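Local coordinates for protein HepC.19480.a.B1 (Helicobacter pylori, PDB 6MTZ) that is of unknown function but is probably a phosphoesterase of the DHH/DHHA1 family, with a parallel-sheet domain joined to a smaller mixed-sheet domain, at residues H248-K253 / N280-Q285; H255-Y260 / K265-Y270; F291-N296 / V301-N306. One frame throughout, in Å; residues are numbered along the deposited sequence. Where two conformers were deposited one is given.

Contact 1 of 3, residues H248-K253 / N280-Q285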
# COMPACT_ATOMS: atom_id res chain seq x y z
N HIS A 248 11.80 8.56 -9.76
CA HIS A 248 12.75 8.93 -8.72
C HIS A 248 12.86 7.83 -7.67
O HIS A 248 13.97 7.48 -7.23
CB HIS A 248 12.37 10.24 -8.04
CG HIS A 248 13.29 10.61 -6.91
ND1 HIS A 248 13.00 10.31 -5.59
CD2 HIS A 248 14.49 11.24 -6.90
CE1 HIS A 248 13.98 10.75 -4.82
NE2 HIS A 248 14.90 11.31 -5.59
N LEU A 249 11.72 7.27 -7.26
CA LEU A 249 11.75 6.15 -6.32
C LEU A 249 12.33 4.90 -6.97
O LEU A 249 13.00 4.11 -6.29
CB LEU A 249 10.35 5.89 -5.77
CG LEU A 249 9.78 7.08 -5.00
CD1 LEU A 249 8.32 6.83 -4.60
CD2 LEU A 249 10.62 7.39 -3.77
N LEU A 250 12.11 4.71 -8.28
CA LEU A 250 12.70 3.56 -8.95
C LEU A 250 14.21 3.70 -9.06
O LEU A 250 14.94 2.69 -8.97
CB LEU A 250 12.09 3.36 -10.35
CG LEU A 250 10.62 2.92 -10.43
CD1 LEU A 250 10.17 2.84 -11.88
CD2 LEU A 250 10.40 1.59 -9.71
N SER A 251 14.71 4.93 -9.25
CA SER A 251 16.14 5.14 -9.45
C SER A 251 16.94 4.65 -8.24
O SER A 251 18.09 4.24 -8.39
CB SER A 251 16.44 6.62 -9.72
OG SER A 251 15.99 6.99 -11.00
N LEU A 252 16.33 4.67 -7.06
CA LEU A 252 17.00 4.14 -5.88
C LEU A 252 16.98 2.62 -5.80
O LEU A 252 17.56 2.06 -4.86
CB LEU A 252 16.35 4.71 -4.61
CG LEU A 252 15.92 6.18 -4.61
CD1 LEU A 252 15.27 6.51 -3.28
CD2 LEU A 252 17.08 7.13 -4.89
N LYS A 253 16.34 1.93 -6.76
CA LYS A 253 16.18 0.48 -6.73
C LYS A 253 16.99 -0.22 -7.82
O LYS A 253 16.76 -1.41 -8.07
CB LYS A 253 14.70 0.11 -6.87
CG LYS A 253 13.80 0.51 -5.69
CD LYS A 253 12.32 0.24 -6.02
CE LYS A 253 11.40 0.75 -4.93
NZ LYS A 253 11.51 -0.10 -3.72
N ASN A 280 9.63 5.37 -20.49
CA ASN A 280 10.31 6.37 -21.30
C ASN A 280 11.11 7.33 -20.43
O ASN A 280 12.27 7.63 -20.72
CB ASN A 280 9.30 7.13 -22.17
CG ASN A 280 9.98 8.01 -23.22
OD1 ASN A 280 10.40 7.51 -24.27
ND2 ASN A 280 10.09 9.31 -22.95
N LEU A 281 10.51 7.79 -19.33
CA LEU A 281 11.22 8.69 -18.42
C LEU A 281 12.35 7.98 -17.68
O LEU A 281 13.43 8.54 -17.52
CB LEU A 281 10.23 9.30 -17.42
CG LEU A 281 10.79 10.32 -16.44
CD1 LEU A 281 11.46 11.49 -17.20
CD2 LEU A 281 9.65 10.82 -15.57
N PHE A 282 12.12 6.74 -17.23
CA PHE A 282 13.19 6.03 -16.53
C PHE A 282 14.39 5.82 -17.44
O PHE A 282 15.54 6.03 -17.03
CB PHE A 282 12.72 4.66 -16.02
CG PHE A 282 13.80 3.93 -15.26
CD1 PHE A 282 14.69 3.10 -15.93
CD2 PHE A 282 13.97 4.13 -13.90
CE1 PHE A 282 15.71 2.46 -15.24
CE2 PHE A 282 14.99 3.50 -13.21
CZ PHE A 282 15.86 2.67 -13.88
N LEU A 283 14.13 5.37 -18.67
CA LEU A 283 15.22 5.10 -19.59
C LEU A 283 15.96 6.38 -19.97
O LEU A 283 17.18 6.35 -20.15
CB LEU A 283 14.68 4.38 -20.83
CG LEU A 283 14.14 2.99 -20.50
CD1 LEU A 283 13.39 2.36 -21.67
CD2 LEU A 283 15.28 2.07 -20.05
N THR A 284 15.26 7.51 -20.06
CA THR A 284 15.95 8.76 -20.34
C THR A 284 16.85 9.16 -19.17
O THR A 284 18.02 9.49 -19.36
CB THR A 284 14.94 9.87 -20.65
OG1 THR A 284 14.15 9.50 -21.79
CG2 THR A 284 15.66 11.16 -20.96
N GLN A 285 16.30 9.14 -17.95
CA GLN A 285 17.07 9.52 -16.77
C GLN A 285 18.18 8.52 -16.45
O GLN A 285 19.13 8.87 -15.74
CB GLN A 285 16.14 9.65 -15.55
CG GLN A 285 15.12 10.78 -15.60
CD GLN A 285 14.18 10.76 -14.39
OE1 GLN A 285 14.15 9.79 -13.63
NE2 GLN A 285 13.40 11.82 -14.21

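Contact 2 of 3, residues H255-Y260 / K265-Y270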
# COMPACT_ATOMS: atom_id res chain seq x y z
N HIS A 255 19.85 -1.50 -8.21
CA HIS A 255 20.62 -2.71 -7.98
C HIS A 255 19.71 -3.90 -7.71
O HIS A 255 19.97 -5.00 -8.21
CB HIS A 255 21.65 -2.45 -6.87
CG HIS A 255 22.71 -1.46 -7.25
ND1 HIS A 255 23.43 -0.74 -6.32
CD2 HIS A 255 23.17 -1.07 -8.46
CE1 HIS A 255 24.29 0.05 -6.95
NE2 HIS A 255 24.15 -0.13 -8.25
N ASP A 256 18.61 -3.71 -6.97
CA ASP A 256 17.71 -4.83 -6.72
C ASP A 256 16.88 -5.22 -7.95
O ASP A 256 16.49 -6.38 -8.08
CB ASP A 256 16.77 -4.53 -5.55
CG ASP A 256 17.51 -4.34 -4.23
OD1 ASP A 256 18.59 -4.93 -4.05
OD2 ASP A 256 17.02 -3.59 -3.36
N CYS A 257 16.59 -4.28 -8.85
CA CYS A 257 15.63 -4.54 -9.91
C CYS A 257 16.28 -4.78 -11.27
O CYS A 257 15.56 -4.82 -12.28
CB CYS A 257 14.62 -3.40 -10.00
SG CYS A 257 13.73 -3.13 -8.44
N SER A 258 17.60 -4.96 -11.32
CA SER A 258 18.30 -5.11 -12.59
C SER A 258 18.19 -6.55 -13.09
O SER A 258 18.38 -7.49 -12.32
CB SER A 258 19.76 -4.73 -12.46
OG SER A 258 19.91 -3.34 -12.54
N VAL A 259 17.90 -6.71 -14.37
CA VAL A 259 17.85 -8.01 -15.01
C VAL A 259 18.62 -7.92 -16.32
O VAL A 259 18.81 -6.83 -16.87
CB VAL A 259 16.39 -8.48 -15.24
CG1 VAL A 259 15.79 -8.96 -13.93
CG2 VAL A 259 15.55 -7.34 -15.83
N TYR A 260 19.08 -9.07 -16.81
CA TYR A 260 20.04 -9.10 -17.91
C TYR A 260 19.57 -10.08 -18.98
O TYR A 260 19.46 -11.28 -18.72
CB TYR A 260 21.44 -9.46 -17.41
CG TYR A 260 21.89 -8.48 -16.35
CD1 TYR A 260 21.57 -8.68 -15.00
CD2 TYR A 260 22.61 -7.33 -16.69
CE1 TYR A 260 21.96 -7.78 -14.03
CE2 TYR A 260 23.00 -6.42 -15.72
CZ TYR A 260 22.68 -6.65 -14.39
OH TYR A 260 23.07 -5.76 -13.41
N LYS A 265 20.83 -4.66 -20.52
CA LYS A 265 20.41 -4.54 -19.12
C LYS A 265 19.01 -3.94 -19.06
O LYS A 265 18.74 -2.92 -19.70
CB LYS A 265 21.38 -3.68 -18.30
CG LYS A 265 20.96 -3.52 -16.84
CD LYS A 265 22.05 -2.90 -15.94
CE LYS A 265 22.10 -1.38 -16.06
NZ LYS A 265 23.07 -0.77 -15.09
N GLY A 266 18.14 -4.55 -18.26
CA GLY A 266 16.80 -4.04 -18.07
C GLY A 266 16.48 -3.85 -16.61
O GLY A 266 17.17 -4.34 -15.71
N PHE A 267 15.39 -3.12 -16.37
CA PHE A 267 14.88 -2.84 -15.03
C PHE A 267 13.50 -3.48 -14.93
O PHE A 267 12.63 -3.21 -15.77
CB PHE A 267 14.81 -1.33 -14.78
CG PHE A 267 14.34 -0.95 -13.39
CD1 PHE A 267 13.02 -1.12 -13.00
CD2 PHE A 267 15.22 -0.36 -12.49
CE1 PHE A 267 12.60 -0.75 -11.74
CE2 PHE A 267 14.80 0.02 -11.22
CZ PHE A 267 13.48 -0.18 -10.85
N LEU A 268 13.30 -4.29 -13.89
CA LEU A 268 12.08 -5.07 -13.72
C LEU A 268 11.25 -4.50 -12.58
O LEU A 268 11.72 -4.43 -11.43
CB LEU A 268 12.42 -6.54 -13.45
CG LEU A 268 11.23 -7.33 -12.90
CD1 LEU A 268 10.23 -7.57 -13.99
CD2 LEU A 268 11.72 -8.64 -12.30
N SER A 269 10.02 -4.10 -12.89
CA SER A 269 9.05 -3.70 -11.89
C SER A 269 7.89 -4.70 -11.89
O SER A 269 7.83 -5.59 -12.74
CB SER A 269 8.56 -2.27 -12.15
OG SER A 269 7.71 -2.23 -13.28
N TYR A 270 6.94 -4.51 -10.96
CA TYR A 270 5.86 -5.47 -10.77
C TYR A 270 4.57 -4.75 -10.43
O TYR A 270 4.55 -3.91 -9.52
CB TYR A 270 6.18 -6.44 -9.64
CG TYR A 270 5.14 -7.50 -9.37
CD1 TYR A 270 4.93 -8.53 -10.28
CD2 TYR A 270 4.41 -7.51 -8.18
CE1 TYR A 270 4.01 -9.53 -10.04
CE2 TYR A 270 3.47 -8.52 -7.92
CZ TYR A 270 3.27 -9.52 -8.86
OH TYR A 270 2.36 -10.53 -8.62

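Contact 3 of 3, residues F291-N296 / V301-N306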
# COMPACT_ATOMS: atom_id res chain seq x y z
N PHE A 291 16.36 -1.65 -21.53
CA PHE A 291 14.93 -1.87 -21.63
C PHE A 291 14.31 -1.82 -20.26
O PHE A 291 14.99 -1.84 -19.23
CB PHE A 291 14.60 -3.19 -22.33
CG PHE A 291 15.07 -4.41 -21.59
CD1 PHE A 291 16.39 -4.83 -21.67
CD2 PHE A 291 14.17 -5.15 -20.83
CE1 PHE A 291 16.82 -5.97 -21.00
CE2 PHE A 291 14.58 -6.29 -20.14
CZ PHE A 291 15.91 -6.70 -20.22
N TYR A 292 12.99 -1.73 -20.26
CA TYR A 292 12.18 -1.72 -19.06
C TYR A 292 11.19 -2.85 -19.21
O TYR A 292 10.66 -3.09 -20.30
CB TYR A 292 11.48 -0.36 -18.89
CG TYR A 292 10.81 -0.18 -17.55
CD1 TYR A 292 9.58 -0.78 -17.29
CD2 TYR A 292 11.40 0.57 -16.54
CE1 TYR A 292 8.97 -0.63 -16.07
CE2 TYR A 292 10.79 0.72 -15.32
CZ TYR A 292 9.57 0.11 -15.09
OH TYR A 292 8.94 0.24 -13.87
N ILE A 293 10.96 -3.59 -18.12
CA ILE A 293 10.04 -4.72 -18.16
C ILE A 293 9.20 -4.70 -16.89
O ILE A 293 9.73 -4.57 -15.78
CB ILE A 293 10.80 -6.05 -18.34
CG1 ILE A 293 9.83 -7.24 -18.32
CG2 ILE A 293 11.91 -6.22 -17.29
CD1 ILE A 293 10.48 -8.56 -18.70
N ASP A 294 7.88 -4.77 -17.06
CA ASP A 294 6.93 -4.87 -15.96
C ASP A 294 6.12 -6.14 -16.13
O ASP A 294 5.70 -6.49 -17.24
CB ASP A 294 6.00 -3.65 -15.91
CG ASP A 294 5.06 -3.67 -14.72
OD1 ASP A 294 5.51 -3.38 -13.58
OD2 ASP A 294 3.87 -3.96 -14.93
N VAL A 295 5.92 -6.86 -15.02
CA VAL A 295 5.10 -8.06 -14.98
C VAL A 295 3.97 -7.83 -13.98
O VAL A 295 4.16 -7.15 -12.97
CB VAL A 295 5.93 -9.30 -14.58
CG1 VAL A 295 5.14 -10.58 -14.82
CG2 VAL A 295 7.25 -9.31 -15.34
N ASN A 296 2.80 -8.40 -14.26
CA ASN A 296 1.72 -8.37 -13.28
C ASN A 296 1.49 -9.78 -12.72
O ASN A 296 2.17 -10.73 -13.08
CB ASN A 296 0.44 -7.75 -13.87
CG ASN A 296 -0.20 -8.61 -14.98
OD1 ASN A 296 0.12 -9.79 -15.14
ND2 ASN A 296 -1.12 -7.99 -15.74
N VAL A 301 3.28 -9.42 -19.51
CA VAL A 301 4.53 -8.67 -19.54
C VAL A 301 4.37 -7.48 -20.47
O VAL A 301 3.81 -7.60 -21.57
CB VAL A 301 5.71 -9.56 -20.01
CG1 VAL A 301 7.00 -8.74 -20.11
CG2 VAL A 301 5.89 -10.74 -19.08
N SER A 302 4.88 -6.32 -20.04
CA SER A 302 5.01 -5.13 -20.88
C SER A 302 6.48 -4.76 -20.98
O SER A 302 7.17 -4.67 -19.96
CB SER A 302 4.21 -3.95 -20.31
OG SER A 302 2.84 -4.26 -20.22
N LEU A 303 6.96 -4.55 -22.21
CA LEU A 303 8.34 -4.17 -22.43
C LEU A 303 8.40 -2.85 -23.19
O LEU A 303 7.57 -2.59 -24.06
CB LEU A 303 9.12 -5.26 -23.19
CG LEU A 303 9.48 -6.53 -22.41
CD1 LEU A 303 8.94 -7.74 -23.12
CD2 LEU A 303 10.99 -6.66 -22.20
N ARG A 304 9.36 -2.01 -22.82
CA ARG A 304 9.61 -0.76 -23.51
C ARG A 304 11.11 -0.62 -23.67
O ARG A 304 11.89 -1.15 -22.87
CB ARG A 304 9.06 0.46 -22.74
CG ARG A 304 7.56 0.47 -22.54
CD ARG A 304 6.81 0.76 -23.84
NE ARG A 304 5.38 0.84 -23.59
CZ ARG A 304 4.60 -0.22 -23.35
NH1 ARG A 304 5.11 -1.45 -23.33
NH2 ARG A 304 3.31 -0.05 -23.11
N ALA A 305 11.51 0.10 -24.72
CA ALA A 305 12.90 0.43 -24.95
C ALA A 305 13.01 1.85 -25.51
O ALA A 305 12.00 2.51 -25.80
CB ALA A 305 13.58 -0.57 -25.89
N ASN A 306 14.24 2.32 -25.64
CA ASN A 306 14.51 3.66 -26.16
C ASN A 306 15.49 3.58 -27.33
O ASN A 306 16.33 4.47 -27.51
CB ASN A 306 15.04 4.57 -25.05
CG ASN A 306 14.96 6.05 -25.41
OD1 ASN A 306 14.31 6.43 -26.38
ND2 ASN A 306 15.65 6.88 -24.63

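Contact 1 of 3, residues H248-K253 / N280-Q285
L250 and S251, at the C-terminal end of helix 238-251, meet the ring of F282 in a small apolar helix-to-helix contact, at the point where the chain leaves the helical part of the protein and enters the mixed-sheet domain. No hydrogen bond crosses between the two segments. The backbones stay well apart, 7.7 Å between S251 CA and F282 CA at their closest, and the phenyl ring bridges that gap. With its CG anti to the backbone N (chi1 -179°), F282 reaches out from helix 276-285 so that the CD2-CE2 side of the ring leads. L250 CB lies 4.1 Å from F282 CE2, and the ring takes this methylene obliquely. S251 approaches differently: its backbone N sits at the ring edge, near the ring plane, 4.2 Å from F282 CE2. The serine hydroxyl is beside the same corner, but its polar business is within its own helix, where S251 OG hydrogen-bonds T247 O one turn back. Q285, one turn after F282, only brushes the contact, with Q285 OE1 4.3 Å from S251 OG and no bond between them; that amide oxygen has a weak hydrogen bond to T247 OG1 instead. N286, the next residue along, reaches back with its side-chain amide: N286 ND2 hydrogen-bonds F282 O and, only weakly, S251 OG, so a polar link between the two helices does exist just past the segment. Beyond the two segments, M188 and F189 from a loop cover L250, and F289 meets F282 edge-to-face. The F282 ring also meets F267 of strand 264-270, so it fills the corner between the end of helix 238-251, helix 276-285 and the mixed sheet.

Contact 2 of 3, residues H255-Y260 / K265-Y270
V259 and G266 form the hydrogen-bonded pair at the centre of an antiparallel beta hairpin, strands 258-261 and 264-270, at one margin of the mixed sheet. Their backbones exchange two bonds: V259 N gives to G266 O, tilted 33° from that carbonyl plane, and G266 N gives to V259 O in a nearly straight bond (176° at the hydrogen). A third bond extends the pairing toward the chain entering the hairpin, L268 N reaching C257 O at 2.8 Å in the carbonyl plane. Along the other edge of strand 264-270, K265, F267 and S269 bond strand 291-295, and K265 N also meets the carboxylate of D290. L268 O, on the hairpin side past the last pair, accepts from Y341 OH. S258 OG is satisfied by K254 O. K265 and Y260, a non-hydrogen-bonded pair, run side by side, K265 CD 3.7 Å from Y260 CE2. The lysine chain bends at chi3, and its NZ ends in a salt bridge with D288, with F289 offering a cation-pi contact. On the face that carries V259, its CG2 touches L268 CB at 4.0 Å; V259 packs against F352 and L268 against I348, both of helix 341-353. At the entry to the hairpin, C257 CB stands over one face of the F267 ring, 3.6 Å from its centroid and 15° off the normal, while C257 SG lies obliquely, 3.8 Å from F267 CZ.

Contact 3 of 3, residues F291-N296 / V301-N306
F291-V295 and V301-A305 run antiparallel as the two arms of a beta hairpin, their segment directions 166° apart, with Y292-R304 and D294-S302 as its hydrogen-bonded pairs. Each of these pairs exchanges two bonds: Y292 N to R304 O (2.9 Å) and R304 N to Y292 O in one, D294 N to S302 O and S302 N to D294 O in the other. Between them, L303 CA sits 3.3 Å from Y292 O in a CA-H...O contact. The side chains of F291, I293, V295, V301 and L303 share one apolar face. There I293 sends CG1 anti to its own N (chi1 177°), which carries it obliquely across V301 to touch V301 CG1 at 3.7 Å. L303 lies alongside both neighbours on the facing strand, its CD2 branch 3.8 Å from F291 CD2 and 3.9 Å from I293 CB, so a single methyl fills the notch between the two side chains. V311 of helix 311-318 covers F291, L303 and A305 on this side. The other face, with Y292, D294, S302 and R304, is mixed: the Y292 ring and the R304 chain pack on A279 of helix 276-285 and I275 just before it. R304 NH1 bonds L303 O at 2.8 Å; the oxygen lies in the guanidinium plane, although the donor stands above the carbonyl plane. R304 NE is held by S276 OG. D294 is buried, and both carboxylate oxygens are bonded: OD1 to M272 N and, probably, S269 OG, OD2 to G273 N. Y292 OH hydrogen-bonds the same serine hydroxyl. The hairpin thus sets hydrocarbon against helix 311-318 on one face, while on the other the two backbone N-H donors, M272 and G273, fix the position of the D294 carboxylate.

All three contacts lie in the first part of the mixed-sheet domain and the end of the helix leading into it; strands 322-324 and 327-331 complete the sheet. Contact 1 brackets contact 2 along the chain, and contact 3 follows both. Contacts 2 and 3 are hairpins of one sheet, centres about 10 Å apart, joined where strands 264-270 and 291-295 run parallel; helix 276-285 provides the crossover between those strands. Contact 1 lies about 11 Å from contact 2 and 13 Å from contact 3, centre to centre. It packs on contact 3 through L250 CD1 against Y292 OH and L283 CD1 against A305 CA. The end of helix 238-251 is thus seated against the domain it leads into.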